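Local coordinates for protein peptidase, M20/M25/M40 family (Staphylococcus aureus, PDB 4EWT) that probably hydrolyses amide bonds of N-acylated amino acids or related substrates, as a manganese-binding amidohydrolase of the M20/M25/M40 peptidase family, at residues G67-F79 against L154-M166. Sequence-based numbering, arbitrary orientation.
Sequences GKPGKTLAIRADF and LDGVDHVLGVHVM. With MN (manganese (II) ion), chain F.
D158, in the loop just ahead of strand 159-166, is tied to T72, the first residue of strand 72-78, by paired hydrogen bonds. D158 CB rests 3.5 Å from T72 O, which accepts D158 N. With chi1 at -67°, CG lies beside its own backbone N and swings the carboxylate toward T72. There OD1 takes T72 N at 3.0 Å through its anti lone pair. Beyond this clasp the pairing is regular and parallel: A74 N donates to H159 O, A74 O receives L161 N, and R76 N reaches L161 O at a more bent 139°. On one face, A74 CB sits 3.7 Å from V157 CG1 and meets V160 CG1; on the other, L73 CD1 lies over the backbone at H159 O, 4.0 Å from H159 CB, and I75 CG2 touches L161 CB more loosely, at 4.4 Å.

Further along the strands separate, and water 1 bridges R76 O and V163 O by donating to both. Water 2 likewise donates to D78 OD1 and V163 O. D78 CG lies 3.7 Å over one face of the R76 guanidinium, toward its rim, so charge alone holds the pair and no N-H points at D78 OD2; R76 NH2 forms salt bridges with D334 and E333. At the far end H164 NE2 binds manganese at 2.3 Å, and H164 ND1 donates to V165 O, which fixes the ring's rotation. C103 and H105 complete the protein ligands of this ion. Neighbouring parallel strands of a mixed sheet, carrying a metal ligand at the C-terminal end, are characteristic of the catalytic domain of M20 metallopeptidases.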
# COMPACT_ATOMS: atom_id res chain seq x y z
N GLY A 67 29.30 -51.92 -27.76
CA GLY A 67 30.36 -52.91 -27.64
C GLY A 67 31.73 -52.29 -27.88
O GLY A 67 32.76 -52.92 -27.63
N LYS A 68 31.72 -51.04 -28.34
CA LYS A 68 32.95 -50.34 -28.73
C LYS A 68 33.17 -49.12 -27.84
O LYS A 68 32.21 -48.56 -27.31
CB LYS A 68 32.88 -49.95 -30.22
CG LYS A 68 32.82 -51.14 -31.19
CD LYS A 68 32.11 -50.79 -32.50
CE LYS A 68 30.59 -50.70 -32.32
NZ LYS A 68 29.89 -50.19 -33.54
N PRO A 69 34.44 -48.70 -27.67
CA PRO A 69 34.75 -47.57 -26.78
C PRO A 69 34.26 -46.25 -27.35
O PRO A 69 34.27 -46.05 -28.57
CB PRO A 69 36.28 -47.58 -26.71
CG PRO A 69 36.70 -48.93 -27.23
CD PRO A 69 35.67 -49.28 -28.24
N GLY A 70 33.83 -45.34 -26.47
CA GLY A 70 33.34 -44.04 -26.90
C GLY A 70 32.59 -43.27 -25.83
O GLY A 70 32.49 -43.68 -24.67
N LYS A 71 32.03 -42.17 -26.26
CA LYS A 71 31.22 -41.28 -25.44
C LYS A 71 29.99 -41.93 -24.87
O LYS A 71 29.59 -42.99 -25.30
CB LYS A 71 30.76 -40.15 -26.32
CG LYS A 71 31.84 -39.23 -26.67
CD LYS A 71 31.59 -38.54 -27.93
CE LYS A 71 32.48 -37.33 -28.05
NZ LYS A 71 31.96 -36.37 -29.04
N THR A 72 29.36 -41.27 -23.91
CA THR A 72 28.09 -41.75 -23.40
C THR A 72 27.09 -40.60 -23.39
O THR A 72 27.31 -39.57 -22.74
CB THR A 72 28.24 -42.32 -21.98
OG1 THR A 72 29.20 -43.38 -21.98
CG2 THR A 72 26.91 -42.86 -21.47
N LEU A 73 26.01 -40.79 -24.14
CA LEU A 73 24.96 -39.81 -24.24
C LEU A 73 23.73 -40.34 -23.54
O LEU A 73 23.26 -41.44 -23.85
CB LEU A 73 24.63 -39.52 -25.70
CG LEU A 73 23.43 -38.61 -25.97
CD1 LEU A 73 23.68 -37.19 -25.43
CD2 LEU A 73 23.11 -38.58 -27.45
N ALA A 74 23.21 -39.55 -22.60
CA ALA A 74 21.97 -39.90 -21.94
C ALA A 74 20.81 -39.20 -22.63
O ALA A 74 20.90 -38.02 -22.99
CB ALA A 74 22.02 -39.56 -20.47
N ILE A 75 19.72 -39.94 -22.82
CA ILE A 75 18.49 -39.37 -23.37
C ILE A 75 17.36 -39.64 -22.38
O ILE A 75 17.23 -40.74 -21.85
CB ILE A 75 18.19 -39.89 -24.80
CG1 ILE A 75 18.14 -41.42 -24.84
CG2 ILE A 75 19.28 -39.38 -25.77
CD1 ILE A 75 17.78 -41.98 -26.19
N ARG A 76 16.55 -38.62 -22.11
CA ARG A 76 15.66 -38.66 -20.96
C ARG A 76 14.18 -38.55 -21.34
O ARG A 76 13.80 -37.71 -22.15
CB ARG A 76 16.07 -37.55 -19.97
CG ARG A 76 15.26 -37.47 -18.70
CD ARG A 76 14.03 -36.59 -18.87
NE ARG A 76 13.62 -36.07 -17.58
CZ ARG A 76 12.85 -35.01 -17.39
NH1 ARG A 76 12.35 -34.31 -18.42
NH2 ARG A 76 12.58 -34.64 -16.15
N ALA A 77 13.36 -39.43 -20.75
CA ALA A 77 11.90 -39.35 -20.85
C ALA A 77 11.29 -39.57 -19.47
O ALA A 77 11.62 -40.53 -18.79
CB ALA A 77 11.36 -40.40 -21.83
N ASP A 78 10.38 -38.68 -19.08
CA ASP A 78 9.66 -38.83 -17.80
C ASP A 78 8.32 -39.54 -18.00
O ASP A 78 7.79 -39.57 -19.12
CB ASP A 78 9.50 -37.49 -17.06
CG ASP A 78 9.18 -36.32 -18.00
OD1 ASP A 78 8.95 -36.52 -19.21
OD2 ASP A 78 9.14 -35.18 -17.50
N PHE A 79 7.80 -40.14 -16.93
CA PHE A 79 6.59 -40.96 -17.06
C PHE A 79 5.50 -40.82 -15.99
O PHE A 79 4.51 -41.57 -16.02
CB PHE A 79 6.93 -42.44 -17.29
CG PHE A 79 7.66 -43.11 -16.16
CD1 PHE A 79 6.96 -43.69 -15.10
CD2 PHE A 79 9.05 -43.23 -16.18
CE1 PHE A 79 7.64 -44.35 -14.07
CE2 PHE A 79 9.74 -43.89 -15.16
CZ PHE A 79 9.03 -44.45 -14.10
N LEU A 154 23.85 -40.87 -13.75
CA LEU A 154 24.77 -40.13 -14.61
C LEU A 154 26.22 -40.60 -14.54
O LEU A 154 27.11 -39.95 -15.09
CB LEU A 154 24.70 -38.62 -14.32
CG LEU A 154 23.42 -37.83 -14.60
CD1 LEU A 154 23.66 -36.36 -14.28
CD2 LEU A 154 22.90 -37.98 -16.04
N ASP A 155 26.47 -41.73 -13.87
CA ASP A 155 27.80 -42.35 -13.88
C ASP A 155 28.21 -42.69 -15.32
O ASP A 155 27.54 -43.46 -16.01
CB ASP A 155 27.82 -43.62 -13.01
N GLY A 156 29.30 -42.07 -15.78
CA GLY A 156 29.82 -42.32 -17.13
C GLY A 156 29.32 -41.35 -18.19
O GLY A 156 29.94 -41.22 -19.25
N VAL A 157 28.22 -40.65 -17.88
CA VAL A 157 27.50 -39.82 -18.85
C VAL A 157 28.21 -38.50 -19.15
O VAL A 157 28.51 -37.73 -18.23
CB VAL A 157 26.05 -39.51 -18.38
CG1 VAL A 157 25.38 -38.54 -19.33
CG2 VAL A 157 25.23 -40.79 -18.25
N ASP A 158 28.44 -38.24 -20.43
CA ASP A 158 29.08 -37.00 -20.89
C ASP A 158 28.07 -35.86 -21.12
O ASP A 158 28.29 -34.73 -20.67
CB ASP A 158 29.90 -37.29 -22.15
CG ASP A 158 31.11 -38.19 -21.88
OD1 ASP A 158 31.05 -39.40 -22.23
OD2 ASP A 158 32.12 -37.70 -21.33
N HIS A 159 26.97 -36.15 -21.81
CA HIS A 159 25.92 -35.17 -22.07
C HIS A 159 24.52 -35.75 -21.87
O HIS A 159 24.32 -36.96 -22.03
CB HIS A 159 26.01 -34.64 -23.51
CG HIS A 159 27.24 -33.83 -23.79
ND1 HIS A 159 27.30 -32.47 -23.57
CD2 HIS A 159 28.44 -34.19 -24.31
CE1 HIS A 159 28.49 -32.03 -23.93
NE2 HIS A 159 29.20 -33.05 -24.38
N VAL A 160 23.55 -34.90 -21.53
CA VAL A 160 22.15 -35.32 -21.42
C VAL A 160 21.29 -34.56 -22.43
O VAL A 160 21.45 -33.36 -22.60
CB VAL A 160 21.57 -35.12 -20.00
CG1 VAL A 160 20.23 -35.87 -19.86
CG2 VAL A 160 22.54 -35.61 -18.94
N LEU A 161 20.40 -35.27 -23.11
CA LEU A 161 19.45 -34.64 -24.00
C LEU A 161 18.04 -35.03 -23.57
O LEU A 161 17.79 -36.15 -23.15
CB LEU A 161 19.71 -35.05 -25.46
CG LEU A 161 18.75 -34.56 -26.56
CD1 LEU A 161 18.77 -33.05 -26.71
CD2 LEU A 161 19.07 -35.21 -27.89
N GLY A 162 17.13 -34.07 -23.62
CA GLY A 162 15.74 -34.34 -23.31
C GLY A 162 14.84 -33.59 -24.26
O GLY A 162 15.22 -32.57 -24.82
N VAL A 163 13.63 -34.10 -24.42
CA VAL A 163 12.66 -33.50 -25.30
C VAL A 163 11.36 -33.39 -24.53
O VAL A 163 11.03 -34.28 -23.75
CB VAL A 163 12.45 -34.35 -26.59
CG1 VAL A 163 11.13 -33.99 -27.28
CG2 VAL A 163 13.60 -34.15 -27.55
N HIS A 164 10.66 -32.28 -24.73
CA HIS A 164 9.31 -32.13 -24.24
C HIS A 164 8.41 -31.75 -25.41
O HIS A 164 8.73 -30.83 -26.17
CB HIS A 164 9.25 -31.05 -23.15
CG HIS A 164 8.18 -31.27 -22.13
ND1 HIS A 164 6.84 -31.14 -22.41
CD2 HIS A 164 8.26 -31.63 -20.83
CE1 HIS A 164 6.14 -31.40 -21.33
NE2 HIS A 164 6.97 -31.69 -20.34
N VAL A 165 7.31 -32.48 -25.56
CA VAL A 165 6.23 -32.08 -26.46
C VAL A 165 5.56 -30.80 -25.95
O VAL A 165 5.33 -30.65 -24.74
CB VAL A 165 5.15 -33.18 -26.63
CG1 VAL A 165 5.72 -34.38 -27.38
CG2 VAL A 165 4.56 -33.59 -25.26
N MET A 166 5.28 -29.88 -26.86
CA MET A 166 4.65 -28.62 -26.52
C MET A 166 3.32 -28.45 -27.23
O MET A 166 3.27 -28.17 -28.43
CB MET A 166 5.58 -27.45 -26.84
CG MET A 166 6.92 -27.50 -26.12
SD MET A 166 6.78 -27.47 -24.33
CE MET A 166 6.83 -25.71 -24.02
MN MN F . 6.26 -32.36 -18.29
O HOH W 1 11.79 -36.89 -23.91
O HOH W 2 11.19 -35.41 -20.76
O HOH W 3 8.42 -32.95 -18.01
O HOH W 4 6.50 -31.16 -16.14